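Local coordinates for 462aa long hypothetical selenium-binding protein (Sulfolobus tokodaii, PDB 2ECE) that is of unknown function but belongs to the selenium-binding protein family, probably binds selenium, and folds as a beta propeller, at residues S338-G343 against A382-E387; N211-G216 against S403-Q408; A80-L85 against D457-P462; D192-L197 against E255-H260. All blocks are in the same frame, centred on the assembly; numbering follows the deposited sequence.

Interaction 1. Residues S338-G343 against A382-E387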
loop_
_atom_site.group_PDB
_atom_site.type_symbol
_atom_site.label_atom_id
_atom_site.label_comp_id
_atom_site.label_asym_id
_atom_site.label_seq_id
_atom_site.Cartn_x
_atom_site.Cartn_y
_atom_site.Cartn_z
ATOM N N SER A 338 -10.104 -2.494 3.259
ATOM C CA SER A 338 -9.989 -2.358 4.697
ATOM C C SER A 338 -10.801 -1.108 5.022
ATOM O O SER A 338 -10.847 -0.163 4.229
ATOM C CB SER A 338 -8.528 -2.172 5.115
ATOM O OG SER A 338 -7.990 -0.966 4.590
ATOM N N LEU A 339 -11.482 -1.121 6.161
ATOM C CA LEU A 339 -12.259 0.032 6.591
ATOM C C LEU A 339 -11.601 0.433 7.896
ATOM O O LEU A 339 -11.893 -0.122 8.954
ATOM C CB LEU A 339 -13.732 -0.329 6.821
ATOM C CG LEU A 339 -14.681 -0.329 5.617
ATOM C CD1 LEU A 339 -14.380 -1.513 4.709
ATOM C CD2 LEU A 339 -16.127 -0.401 6.113
ATOM N N TRP A 340 -10.693 1.394 7.798
ATOM C CA TRP A 340 -9.933 1.873 8.939
ATOM C C TRP A 340 -10.759 2.680 9.935
ATOM O O TRP A 340 -10.333 2.890 11.065
ATOM C CB TRP A 340 -8.764 2.712 8.433
ATOM C CG TRP A 340 -7.723 2.970 9.462
ATOM C CD1 TRP A 340 -6.923 2.044 10.073
ATOM C CD2 TRP A 340 -7.315 4.247 9.961
ATOM N NE1 TRP A 340 -6.032 2.672 10.920
ATOM C CE2 TRP A 340 -6.256 4.023 10.871
ATOM C CE3 TRP A 340 -7.745 5.562 9.732
ATOM C CZ2 TRP A 340 -5.615 5.064 11.541
ATOM C CZ3 TRP A 340 -7.103 6.601 10.403
ATOM C CH2 TRP A 340 -6.055 6.342 11.297
ATOM N N GLY A 341 -11.934 3.137 9.513
ATOM C CA GLY A 341 -12.781 3.904 10.408
ATOM C C GLY A 341 -13.738 2.987 11.143
ATOM O O GLY A 341 -13.685 2.855 12.364
ATOM N N ILE A 342 -14.608 2.329 10.385
ATOM C CA ILE A 342 -15.583 1.419 10.966
ATOM C C ILE A 342 -14.957 0.183 11.622
ATOM O O ILE A 342 -15.399 -0.243 12.693
ATOM C CB ILE A 342 -16.616 1.008 9.895
ATOM C CG1 ILE A 342 -17.567 2.185 9.655
ATOM C CG2 ILE A 342 -17.361 -0.255 10.327
ATOM C CD1 ILE A 342 -18.382 2.080 8.399
ATOM N N GLY A 343 -13.933 -0.387 10.987
ATOM C CA GLY A 343 -13.268 -1.556 11.543
ATOM C C GLY A 343 -13.575 -2.869 10.843
ATOM O O GLY A 343 -14.033 -3.827 11.473
ATOM N N ALA A 382 -7.635 -0.117 13.550
ATOM C CA ALA A 382 -8.520 -0.915 12.706
ATOM C C ALA A 382 -7.723 -1.430 11.509
ATOM O O ALA A 382 -6.547 -1.105 11.362
ATOM C CB ALA A 382 -9.682 -0.058 12.234
ATOM N N PRO A 383 -8.347 -2.255 10.649
ATOM C CA PRO A 383 -7.614 -2.766 9.484
ATOM C C PRO A 383 -7.176 -1.604 8.594
ATOM O O PRO A 383 -7.916 -0.637 8.415
ATOM C CB PRO A 383 -8.642 -3.644 8.785
ATOM C CG PRO A 383 -9.519 -4.113 9.910
ATOM C CD PRO A 383 -9.693 -2.855 10.722
ATOM N N GLN A 384 -5.924 -1.635 8.162
ATOM C CA GLN A 384 -5.419 -0.613 7.258
ATOM C C GLN A 384 -4.786 -1.307 6.045
ATOM O O GLN A 384 -5.469 -1.617 5.067
ATOM C CB GLN A 384 -4.423 0.267 8.008
ATOM C CG GLN A 384 -4.274 1.677 7.479
ATOM C CD GLN A 384 -3.681 1.720 6.081
ATOM O OE1 GLN A 384 -4.393 1.577 5.086
ATOM N NE2 GLN A 384 -2.368 1.907 6.002
ATOM N N MET A 385 -3.491 -1.586 6.124
ATOM C CA MET A 385 -2.817 -2.255 5.020
ATOM C C MET A 385 -3.195 -3.726 4.979
ATOM O O MET A 385 -3.391 -4.362 6.015
ATOM C CB MET A 385 -1.294 -2.135 5.126
ATOM C CG MET A 385 -0.737 -0.791 4.698
ATOM S SD MET A 385 -1.431 -0.169 3.156
ATOM C CE MET A 385 -0.661 -1.261 1.940
ATOM N N LEU A 386 -3.301 -4.255 3.764
ATOM C CA LEU A 386 -3.644 -5.654 3.546
ATOM C C LEU A 386 -2.643 -6.253 2.575
ATOM O O LEU A 386 -2.029 -5.534 1.779
ATOM C CB LEU A 386 -5.029 -5.782 2.896
ATOM C CG LEU A 386 -6.260 -5.125 3.515
ATOM C CD1 LEU A 386 -7.431 -5.197 2.540
ATOM C CD2 LEU A 386 -6.603 -5.831 4.818
ATOM N N GLU A 387 -2.466 -7.564 2.642
ATOM C CA GLU A 387 -1.607 -8.235 1.678
ATOM C C GLU A 387 -2.123 -9.654 1.520
ATOM O O GLU A 387 -2.523 -10.286 2.495
ATOM C CB GLU A 387 -0.146 -8.231 2.097
ATOM C CG GLU A 387 0.747 -8.543 0.903
ATOM C CD GLU A 387 0.271 -7.826 -0.351
ATOM O OE1 GLU A 387 0.571 -6.623 -0.503
ATOM O OE2 GLU A 387 -0.432 -8.461 -1.179
#
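Two neighbouring blades of the beta propeller meet here, both segments fully buried. Residues 338-343 end the second strand of one blade and turn back. Residues 382-387 lead into the first strand of the next. In the tight part, one hydroxyl and several carbons press on carbonyl oxygens. Ser338 OG sits between its own backbone N and carbonyl carbon, and donates to Gln384 O at 2.6 Å, in the carbonyl plane and on a lone pair. Ala382 CB presses on Trp340 O at 3.2 Å. Trp340 CA approaches Pro383 O in a CA-H...O contact of 3.3 Å. The apolar contacts are looser: Pro383 CD lies 3.9 Å from Gly343 CA, and Leu386 CD1 3.9 Å from Ser338 N. No side faces solvent, since every touching residue is buried. Gly343 N bonds back to Leu339 O and closes the turn. The Trp340 indole carries Gln384 over one face and Pro383 O at its edge. Its NE1 is held by Asn399 O, while the Gln384 amide reaches Thr324 and Ser400. That amide stands nearly perpendicular to the indole, and Gln384 CG makes a CH-pi contact 4.1 Å from the centroid of the Trp340 five-membered ring.

Interaction 2. Residues N211-G216 against S403-Q408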
loop_
_atom_site.group_PDB
_atom_site.type_symbol
_atom_site.label_atom_id
_atom_site.label_comp_id
_atom_site.label_asym_id
_atom_site.label_seq_id
_atom_site.Cartn_x
_atom_site.Cartn_y
_atom_site.Cartn_z
ATOM N N ASN A 211 3.522 19.256 3.439
ATOM C CA ASN A 211 3.128 20.348 4.317
ATOM C C ASN A 211 1.646 20.343 4.671
ATOM O O ASN A 211 1.219 21.062 5.574
ATOM C CB ASN A 211 3.547 21.694 3.709
ATOM C CG ASN A 211 5.056 21.856 3.674
ATOM O OD1 ASN A 211 5.766 21.208 4.442
ATOM N ND2 ASN A 211 5.553 22.721 2.793
ATOM N N THR A 212 0.859 19.525 3.977
ATOM C CA THR A 212 -0.568 19.433 4.273
ATOM C C THR A 212 -0.877 18.281 5.233
ATOM O O THR A 212 -1.649 18.441 6.184
ATOM C CB THR A 212 -1.411 19.198 2.994
ATOM O OG1 THR A 212 -1.353 20.355 2.148
ATOM C CG2 THR A 212 -2.865 18.905 3.365
ATOM N N ILE A 213 -0.254 17.127 4.991
ATOM C CA ILE A 213 -0.516 15.927 5.783
ATOM C C ILE A 213 0.327 15.630 7.024
ATOM O O ILE A 213 -0.191 15.068 7.984
ATOM C CB ILE A 213 -0.468 14.662 4.880
ATOM C CG1 ILE A 213 0.973 14.362 4.454
ATOM C CG2 ILE A 213 -1.330 14.871 3.640
ATOM C CD1 ILE A 213 1.671 13.348 5.343
ATOM N N GLU A 214 1.601 16.008 7.030
ATOM C CA GLU A 214 2.454 15.676 8.170
ATOM C C GLU A 214 1.969 16.034 9.582
ATOM O O GLU A 214 2.177 15.252 10.508
ATOM C CB GLU A 214 3.867 16.216 7.943
ATOM C CG GLU A 214 4.522 15.620 6.700
ATOM C CD GLU A 214 6.004 15.922 6.594
ATOM O OE1 GLU A 214 6.415 17.049 6.944
ATOM O OE2 GLU A 214 6.756 15.036 6.141
ATOM N N ASP A 215 1.322 17.184 9.762
ATOM C CA ASP A 215 0.846 17.550 11.097
ATOM C C ASP A 215 -0.566 17.051 11.392
ATOM O O ASP A 215 -1.171 17.449 12.388
ATOM C CB ASP A 215 0.908 19.071 11.311
ATOM C CG ASP A 215 2.330 19.591 11.385
ATOM O OD1 ASP A 215 3.197 18.851 11.891
ATOM O OD2 ASP A 215 2.583 20.739 10.952
ATOM N N GLY A 216 -1.091 16.186 10.527
ATOM C CA GLY A 216 -2.422 15.647 10.738
ATOM C C GLY A 216 -3.457 16.117 9.736
ATOM O O GLY A 216 -3.186 16.975 8.896
ATOM N N SER A 403 1.558 8.140 11.373
ATOM C CA SER A 403 1.836 8.632 12.723
ATOM C C SER A 403 0.827 9.619 13.312
ATOM O O SER A 403 0.138 9.304 14.275
ATOM C CB SER A 403 3.236 9.254 12.768
ATOM O OG SER A 403 3.332 10.347 11.872
ATOM N N THR A 404 0.738 10.808 12.728
ATOM C CA THR A 404 -0.170 11.827 13.238
ATOM C C THR A 404 -1.648 11.583 12.973
ATOM O O THR A 404 -2.495 12.051 13.735
ATOM C CB THR A 404 0.225 13.217 12.713
ATOM O OG1 THR A 404 0.392 13.170 11.292
ATOM C CG2 THR A 404 1.530 13.664 13.361
ATOM N N TRP A 405 -1.969 10.856 11.906
ATOM C CA TRP A 405 -3.368 10.567 11.621
ATOM C C TRP A 405 -3.870 9.499 12.597
ATOM O O TRP A 405 -5.025 9.545 13.033
ATOM C CB TRP A 405 -3.545 10.110 10.162
ATOM C CG TRP A 405 -3.330 11.224 9.165
ATOM C CD1 TRP A 405 -2.331 12.160 9.187
ATOM C CD2 TRP A 405 -4.136 11.524 8.017
ATOM N NE1 TRP A 405 -2.471 13.027 8.130
ATOM C CE2 TRP A 405 -3.568 12.661 7.395
ATOM C CE3 TRP A 405 -5.283 10.946 7.453
ATOM C CZ2 TRP A 405 -4.108 13.233 6.233
ATOM C CZ3 TRP A 405 -5.821 11.519 6.291
ATOM C CH2 TRP A 405 -5.231 12.651 5.699
ATOM N N ASP A 406 -3.008 8.546 12.945
ATOM C CA ASP A 406 -3.388 7.499 13.896
ATOM C C ASP A 406 -3.836 8.193 15.180
ATOM O O ASP A 406 -4.883 7.888 15.750
ATOM C CB ASP A 406 -2.199 6.601 14.265
ATOM C CG ASP A 406 -1.699 5.751 13.106
ATOM O OD1 ASP A 406 -2.389 5.658 12.069
ATOM O OD2 ASP A 406 -0.604 5.166 13.255
ATOM N N ASN A 407 -3.008 9.133 15.618
ATOM C CA ASN A 407 -3.246 9.873 16.845
ATOM C C ASN A 407 -4.529 10.696 16.864
ATOM O O ASN A 407 -5.030 11.027 17.935
ATOM C CB ASN A 407 -2.038 10.760 17.146
ATOM C CG ASN A 407 -0.778 9.948 17.418
ATOM O OD1 ASN A 407 -0.840 8.726 17.605
ATOM N ND2 ASN A 407 0.372 10.621 17.445
ATOM N N GLN A 408 -5.069 11.012 15.694
ATOM C CA GLN A 408 -6.306 11.786 15.630
ATOM C C GLN A 408 -7.536 10.895 15.699
ATOM O O GLN A 408 -8.499 11.204 16.405
ATOM C CB GLN A 408 -6.374 12.594 14.340
ATOM C CG GLN A 408 -5.372 13.709 14.239
ATOM C CD GLN A 408 -5.470 14.413 12.908
ATOM O OE1 GLN A 408 -5.113 13.853 11.872
ATOM N NE2 GLN A 408 -5.973 15.642 12.922
#
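The Trp405 indole is the main flat group. Over one face hangs Gln408 OE1, 4.1 Å above the ring plane and displaced toward the rim. At the edge, near the plane, lies the Ile213 carbonyl, and Thr404 OG1 also sits at the edge. Trp405 CG is anti to the carbonyl carbon, which places NE1 beside the turn of residues 213-216. NE1 donates to Ile213 O at 3.1 Å, with an N-H...O angle of 160°. The oxygen lies in the indole plane and is met on a lone pair. Ile213 O also accepts Gly216 N, the bond that closes a type I beta turn. Two donors thus grip one oxygen and fix the turn against the ring. Thr404 OG1 takes the next carbonyl, Glu214 O, at 2.9 Å. It comes from above the carbonyl plane and not along a lone pair. Arg104 also bonds to Glu214 O. Beside the polar pairs, Ile213 CG2 touches Trp405 CZ2 at 4.1 Å, the two side chains crossing at about a right angle. Gly216 CA lies 3.4 Å from Gln408 OE1. A side chain at Gly216 would crowd that oxygen, which itself bonds to Leu217 N. The Glu214 carboxylate forms a salt bridge with Arg139. The contact joins helix 210-213 and the turn of residues 213-216, in the long connection between strands 201-204 and 229-234, to helix 403-409, which lies between strands 394-398 and 417-423 of another blade.

Interaction 3. Residues A80-L85 against D457-P462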
loop_
_atom_site.group_PDB
_atom_site.type_symbol
_atom_site.label_atom_id
_atom_site.label_comp_id
_atom_site.label_asym_id
_atom_site.label_seq_id
_atom_site.Cartn_x
_atom_site.Cartn_y
_atom_site.Cartn_z
ATOM N N ALA A 80 13.854 -6.175 -7.457
ATOM C CA ALA A 80 13.456 -6.805 -8.711
ATOM C C ALA A 80 12.366 -7.835 -8.476
ATOM O O ALA A 80 12.262 -8.418 -7.394
ATOM C CB ALA A 80 14.667 -7.472 -9.382
ATOM N N CYS A 81 11.553 -8.061 -9.500
ATOM C CA CYS A 81 10.478 -9.021 -9.381
ATOM C C CYS A 81 10.082 -9.627 -10.727
ATOM O O CYS A 81 10.855 -9.573 -11.678
ATOM C CB CYS A 81 9.288 -8.362 -8.686
ATOM S SG CYS A 81 8.644 -6.823 -9.416
ATOM N N SER A 82 8.883 -10.201 -10.809
ATOM C CA SER A 82 8.428 -10.846 -12.043
ATOM C C SER A 82 8.545 -9.995 -13.309
ATOM O O SER A 82 8.667 -10.529 -14.417
ATOM C CB SER A 82 6.985 -11.333 -11.877
ATOM O OG SER A 82 6.918 -12.353 -10.892
ATOM N N SER A 83 8.507 -8.677 -13.147
ATOM C CA SER A 83 8.609 -7.768 -14.282
ATOM C C SER A 83 9.926 -7.952 -15.035
ATOM O O SER A 83 10.044 -7.528 -16.184
ATOM C CB SER A 83 8.491 -6.321 -13.807
ATOM O OG SER A 83 9.526 -6.013 -12.880
ATOM N N ALA A 84 10.907 -8.585 -14.393
ATOM C CA ALA A 84 12.212 -8.814 -15.019
ATOM C C ALA A 84 12.127 -9.780 -16.202
ATOM O O ALA A 84 13.031 -9.825 -17.040
ATOM C CB ALA A 84 13.207 -9.350 -13.991
ATOM N N LEU A 85 11.052 -10.559 -16.254
ATOM C CA LEU A 85 10.856 -11.516 -17.333
ATOM C C LEU A 85 10.262 -10.835 -18.564
ATOM O O LEU A 85 10.056 -11.471 -19.599
ATOM C CB LEU A 85 9.949 -12.655 -16.871
ATOM C CG LEU A 85 10.527 -13.545 -15.761
ATOM C CD1 LEU A 85 9.497 -14.582 -15.349
ATOM C CD2 LEU A 85 11.800 -14.228 -16.252
ATOM N N ASP A 457 4.348 -7.622 -7.271
ATOM C CA ASP A 457 4.738 -7.946 -8.643
ATOM C C ASP A 457 3.714 -7.612 -9.719
ATOM O O ASP A 457 2.511 -7.647 -9.483
ATOM C CB ASP A 457 5.022 -9.449 -8.770
ATOM C CG ASP A 457 6.245 -9.891 -8.009
ATOM O OD1 ASP A 457 6.381 -9.517 -6.825
ATOM O OD2 ASP A 457 7.061 -10.629 -8.597
ATOM N N SER A 458 4.212 -7.294 -10.909
ATOM C CA SER A 458 3.350 -7.046 -12.060
ATOM C C SER A 458 3.889 -8.041 -13.088
ATOM O O SER A 458 5.057 -8.421 -13.032
ATOM C CB SER A 458 3.452 -5.597 -12.559
ATOM O OG SER A 458 4.785 -5.237 -12.857
ATOM N N TYR A 459 3.046 -8.479 -14.011
ATOM C CA TYR A 459 3.479 -9.479 -14.978
ATOM C C TYR A 459 3.390 -9.038 -16.438
ATOM O O TYR A 459 2.618 -8.137 -16.779
ATOM C CB TYR A 459 2.662 -10.749 -14.740
ATOM C CG TYR A 459 2.559 -11.095 -13.267
ATOM C CD1 TYR A 459 1.531 -10.574 -12.475
ATOM C CD2 TYR A 459 3.531 -11.878 -12.648
ATOM C CE1 TYR A 459 1.479 -10.818 -11.102
ATOM C CE2 TYR A 459 3.489 -12.130 -11.274
ATOM C CZ TYR A 459 2.465 -11.594 -10.511
ATOM O OH TYR A 459 2.440 -11.821 -9.157
ATOM N N CYS A 460 4.195 -9.664 -17.294
ATOM C CA CYS A 460 4.181 -9.329 -18.713
ATOM C C CYS A 460 3.524 -10.392 -19.585
ATOM O O CYS A 460 3.457 -10.241 -20.801
ATOM C CB CYS A 460 5.598 -9.050 -19.221
ATOM S SG CYS A 460 6.043 -7.290 -19.096
ATOM N N TYR A 461 3.033 -11.461 -18.974
ATOM C CA TYR A 461 2.392 -12.520 -19.747
ATOM C C TYR A 461 1.072 -12.936 -19.118
ATOM O O TYR A 461 0.948 -13.007 -17.894
ATOM C CB TYR A 461 3.333 -13.723 -19.884
ATOM C CG TYR A 461 4.690 -13.318 -20.409
ATOM C CD1 TYR A 461 5.674 -12.829 -19.544
ATOM C CD2 TYR A 461 4.959 -13.313 -21.786
ATOM C CE1 TYR A 461 6.883 -12.341 -20.031
ATOM C CE2 TYR A 461 6.167 -12.818 -22.283
ATOM C CZ TYR A 461 7.121 -12.330 -21.397
ATOM O OH TYR A 461 8.291 -11.791 -21.875
ATOM N N PRO A 462 0.061 -13.208 -19.954
ATOM C CA PRO A 462 -1.265 -13.614 -19.486
ATOM C C PRO A 462 -1.338 -15.032 -18.936
ATOM O O PRO A 462 -2.286 -15.366 -18.228
ATOM C CB PRO A 462 -2.128 -13.430 -20.726
ATOM C CG PRO A 462 -1.196 -13.839 -21.816
ATOM C CD PRO A 462 0.083 -13.111 -21.425
ATOM O OXT PRO A 462 -0.423 -15.817 -19.264
HETATM O O HOH W 1 6.531 -11.298 -16.162
#
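Asp457 OD2 holds the start of the 3-10 segment 82-85 with two bonds from one residue. Ser82 N donates to it at 2.9 Å, nearly straight at 166°, from above the carboxylate plane. Ser82 OG donates to the same oxygen, also at 2.9 Å, and is received on the anti lone pair of Asp457 OD2. Arg95 adds a salt bridge to this oxygen. Three partners therefore grip it, and they probably favour the charged carboxylate. An alanine in place of Asp457 would remove both bonds to Ser82 and the salt-bridge partner of Arg95, and would probably loosen the tail here. Ser82 OG lies beside its own backbone N, which lets both groups reach one atom, and it also bonds to Tyr13 N. Further along, Tyr461 OH donates to Leu85 O at 2.9 Å, in the carbonyl plane and on a lone pair. A water joins Ser82 O to Cys460 N between these two ends. Cys81 CB comes close to Asp457 OD2, at 3.2 Å, and Tyr459 CE2 lies 3.5 Å from Ser82 OG. Leu85 CB touches Tyr461 CE1 at 4.4 Å. Ser83 CB rests 4.0 Å from Ser458 OG, which is hydrogen-bonded to Trp195 NE1. The C-terminal tail, following the last propeller strand 443-449, thus lies against a loop of the blade made by strands 77-78 to 121-126. The Cys460-Cys86 disulfide ties tail to loop, and Cys81-Cys145 ties the loop to strand 140-145. Tyr459 also packs on Pro16 and Ala19 of helix 16-20.

Interaction 4. Residues D192-L197 against E255-H260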
loop_
_atom_site.group_PDB
_atom_site.type_symbol
_atom_site.label_atom_id
_atom_site.label_comp_id
_atom_site.label_asym_id
_atom_site.label_seq_id
_atom_site.Cartn_x
_atom_site.Cartn_y
_atom_site.Cartn_z
ATOM N N ASP A 192 0.290 7.247 -4.924
ATOM C CA ASP A 192 0.613 5.880 -5.337
ATOM C C ASP A 192 0.716 5.839 -6.851
ATOM O O ASP A 192 0.430 6.824 -7.530
ATOM C CB ASP A 192 -0.463 4.885 -4.843
ATOM C CG ASP A 192 -0.080 3.432 -5.107
ATOM O OD1 ASP A 192 1.106 3.082 -4.907
ATOM O OD2 ASP A 192 -0.965 2.639 -5.497
ATOM N N PHE A 193 1.146 4.705 -7.380
ATOM C CA PHE A 193 1.269 4.537 -8.818
ATOM C C PHE A 193 1.492 3.074 -9.120
ATOM O O PHE A 193 1.907 2.310 -8.257
ATOM C CB PHE A 193 2.473 5.316 -9.374
ATOM C CG PHE A 193 3.815 4.648 -9.111
ATOM C CD1 PHE A 193 4.453 4.779 -7.878
ATOM C CD2 PHE A 193 4.425 3.870 -10.096
ATOM C CE1 PHE A 193 5.682 4.145 -7.628
ATOM C CE2 PHE A 193 5.654 3.231 -9.857
ATOM C CZ PHE A 193 6.282 3.370 -8.620
ATOM N N TRP A 194 1.183 2.689 -10.347
ATOM C CA TRP A 194 1.456 1.345 -10.812
ATOM C C TRP A 194 1.368 1.356 -12.329
ATOM O O TRP A 194 1.355 2.426 -12.938
ATOM C CB TRP A 194 0.540 0.273 -10.199
ATOM C CG TRP A 194 1.326 -1.015 -10.055
ATOM C CD1 TRP A 194 2.508 -1.307 -10.683
ATOM C CD2 TRP A 194 1.017 -2.161 -9.240
ATOM N NE1 TRP A 194 2.954 -2.551 -10.309
ATOM C CE2 TRP A 194 2.063 -3.099 -9.427
ATOM C CE3 TRP A 194 -0.034 -2.487 -8.369
ATOM C CZ2 TRP A 194 2.088 -4.342 -8.781
ATOM C CZ3 TRP A 194 -0.009 -3.733 -7.723
ATOM C CH2 TRP A 194 1.047 -4.640 -7.935
ATOM N N TRP A 195 1.296 0.190 -12.951
ATOM C CA TRP A 195 1.299 0.176 -14.398
ATOM C C TRP A 195 0.773 -1.110 -15.017
ATOM O O TRP A 195 0.464 -2.083 -14.326
ATOM C CB TRP A 195 2.751 0.398 -14.865
ATOM C CG TRP A 195 3.773 -0.491 -14.115
ATOM C CD1 TRP A 195 3.654 -1.827 -13.855
ATOM C CD2 TRP A 195 5.044 -0.092 -13.546
ATOM N NE1 TRP A 195 4.754 -2.286 -13.165
ATOM C CE2 TRP A 195 5.621 -1.246 -12.961
ATOM C CE3 TRP A 195 5.744 1.122 -13.473
ATOM C CZ2 TRP A 195 6.869 -1.222 -12.312
ATOM C CZ3 TRP A 195 6.995 1.145 -12.822
ATOM C CH2 TRP A 195 7.537 -0.024 -12.252
ATOM N N ASN A 196 0.662 -1.078 -16.337
ATOM C CA ASN A 196 0.297 -2.228 -17.141
ATOM C C ASN A 196 1.492 -2.157 -18.081
ATOM O O ASN A 196 1.528 -1.329 -18.993
ATOM C CB ASN A 196 -0.992 -2.011 -17.929
ATOM C CG ASN A 196 -1.330 -3.207 -18.803
ATOM O OD1 ASN A 196 -0.512 -3.636 -19.616
ATOM N ND2 ASN A 196 -2.530 -3.755 -18.635
ATOM N N LEU A 197 2.480 -3.006 -17.839
ATOM C CA LEU A 197 3.709 -2.976 -18.620
ATOM C C LEU A 197 3.619 -3.211 -20.125
ATOM O O LEU A 197 4.151 -2.426 -20.898
ATOM C CB LEU A 197 4.741 -3.926 -17.991
ATOM C CG LEU A 197 5.186 -3.491 -16.583
ATOM C CD1 LEU A 197 6.024 -4.581 -15.931
ATOM C CD2 LEU A 197 5.971 -2.195 -16.672
ATOM N N GLU A 255 -4.687 4.190 -3.201
ATOM C CA GLU A 255 -4.179 2.949 -3.780
ATOM C C GLU A 255 -4.652 2.499 -5.126
ATOM O O GLU A 255 -5.861 2.294 -5.351
ATOM C CB GLU A 255 -4.356 1.784 -2.768
ATOM C CG GLU A 255 -3.731 1.973 -1.380
ATOM C CD GLU A 255 -2.208 2.044 -1.384
ATOM O OE1 GLU A 255 -1.579 1.388 -2.235
ATOM O OE2 GLU A 255 -1.635 2.744 -0.520
ATOM N N LEU A 256 -3.683 2.293 -6.015
ATOM C CA LEU A 256 -3.967 1.922 -7.408
ATOM C C LEU A 256 -3.717 0.458 -7.646
ATOM O O LEU A 256 -2.609 -0.022 -7.401
ATOM C CB LEU A 256 -3.100 2.746 -8.383
ATOM C CG LEU A 256 -3.570 4.171 -8.663
ATOM C CD1 LEU A 256 -2.438 5.005 -9.233
ATOM C CD2 LEU A 256 -4.751 4.117 -9.620
ATOM N N ARG A 257 -4.723 -0.264 -8.128
ATOM C CA ARG A 257 -4.546 -1.690 -8.338
ATOM C C ARG A 257 -5.015 -2.190 -9.700
ATOM O O ARG A 257 -6.193 -2.483 -9.897
ATOM C CB ARG A 257 -5.272 -2.478 -7.240
ATOM C CG ARG A 257 -4.774 -2.204 -5.818
ATOM C CD ARG A 257 -3.370 -2.777 -5.557
ATOM N NE ARG A 257 -2.983 -2.621 -4.150
ATOM C CZ ARG A 257 -2.481 -1.509 -3.621
ATOM N NH1 ARG A 257 -2.278 -0.437 -4.374
ATOM N NH2 ARG A 257 -2.209 -1.460 -2.325
ATOM N N PRO A 258 -4.094 -2.258 -10.671
ATOM C CA PRO A 258 -4.432 -2.740 -12.015
ATOM C C PRO A 258 -4.772 -4.229 -11.851
ATOM O O PRO A 258 -4.305 -4.859 -10.897
ATOM C CB PRO A 258 -3.117 -2.581 -12.784
ATOM C CG PRO A 258 -2.398 -1.473 -12.047
ATOM C CD PRO A 258 -2.696 -1.791 -10.604
ATOM N N LEU A 259 -5.584 -4.799 -12.741
ATOM C CA LEU A 259 -5.838 -6.229 -12.621
ATOM C C LEU A 259 -4.481 -6.863 -12.945
ATOM O O LEU A 259 -3.664 -6.268 -13.659
ATOM C CB LEU A 259 -6.906 -6.709 -13.612
ATOM C CG LEU A 259 -8.358 -6.326 -13.301
ATOM C CD1 LEU A 259 -9.297 -7.212 -14.122
ATOM C CD2 LEU A 259 -8.650 -6.504 -11.826
ATOM N N HIS A 260 -4.229 -8.051 -12.412
ATOM C CA HIS A 260 -2.951 -8.715 -12.632
ATOM C C HIS A 260 -2.731 -9.209 -14.064
ATOM O O HIS A 260 -1.599 -9.216 -14.560
ATOM C CB HIS A 260 -2.808 -9.856 -11.627
ATOM C CG HIS A 260 -2.871 -9.401 -10.198
ATOM N ND1 HIS A 260 -1.819 -8.768 -9.567
ATOM C CD2 HIS A 260 -3.878 -9.443 -9.296
ATOM C CE1 HIS A 260 -2.178 -8.439 -8.339
ATOM N NE2 HIS A 260 -3.423 -8.837 -8.149
HETATM O O HOH W 2 0.966 1.342 -2.734
#
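Asp192 CG is anti to its backbone N (chi1 -173°), which swings the carboxylate across to strand 255-258. Glu255 and Arg257 both bend at chi2, that of Arg257 being -70°, so their ends curl back to the same place. Asp192 OD2 accepts Leu256 N at 2.8 Å in an almost straight bond on its anti lone pair. Arg257 grips Glu255 OE1 end-on, with NH1 and NH2 each 2.9 Å from that one oxygen. NH1 also bonds to Leu256 O, and Asp192 OD2 lies 3.5 Å from Arg257 NH1 in a longer salt bridge. Asp192 OD2 and Glu255 OE1 come within 3.5 Å of each other; Arg257 NH1 reaches both and probably offsets their repulsion. A leucine at Arg257 would remove this positive charge, and would probably leave the two carboxylates repelling each other or raise the pKa of one. A water bridges Glu255 OE1 and, weakly, Asp192 OD1. Apolar packing follows, where Trp194 CE3 meets Pro258 CD at 3.5 Å and the ring edge meets Arg257 CD. Thr142 holds Asp192 OD1, and His144 stacks on Trp194. The two strands run nearly parallel, 12° apart, as the first strands of adjacent propeller blades. Strand 201-204 flanks one and strand 266-274 the other, while Arg257 reaches on to Asp325, beside strand 326-328 of the following blade.

In the fold
All four contacts join parts of one beta propeller, and no ligand or active site is defined to relate them to. They fall into two touching pairs. Interactions 3 and 4 have centres about 13 Å apart. Trp195 NE1 lies 3.0 Å from Ser458 OG, probably a hydrogen bond, so the C-terminal tail meets strand 193-196. Interactions 1 and 2 have centres about 17 Å apart, and Trp340 CZ2 packs on Asp406 OD1 at 3.3 Å. Interactions 2 and 3 are farthest apart, centres about 35 Å. Between the pairs, interactions 1 and 4 come to about 5 Å at their nearest atoms without touching. Along the chain, interaction 3 encloses the other three, while interactions 2 and 4 cross.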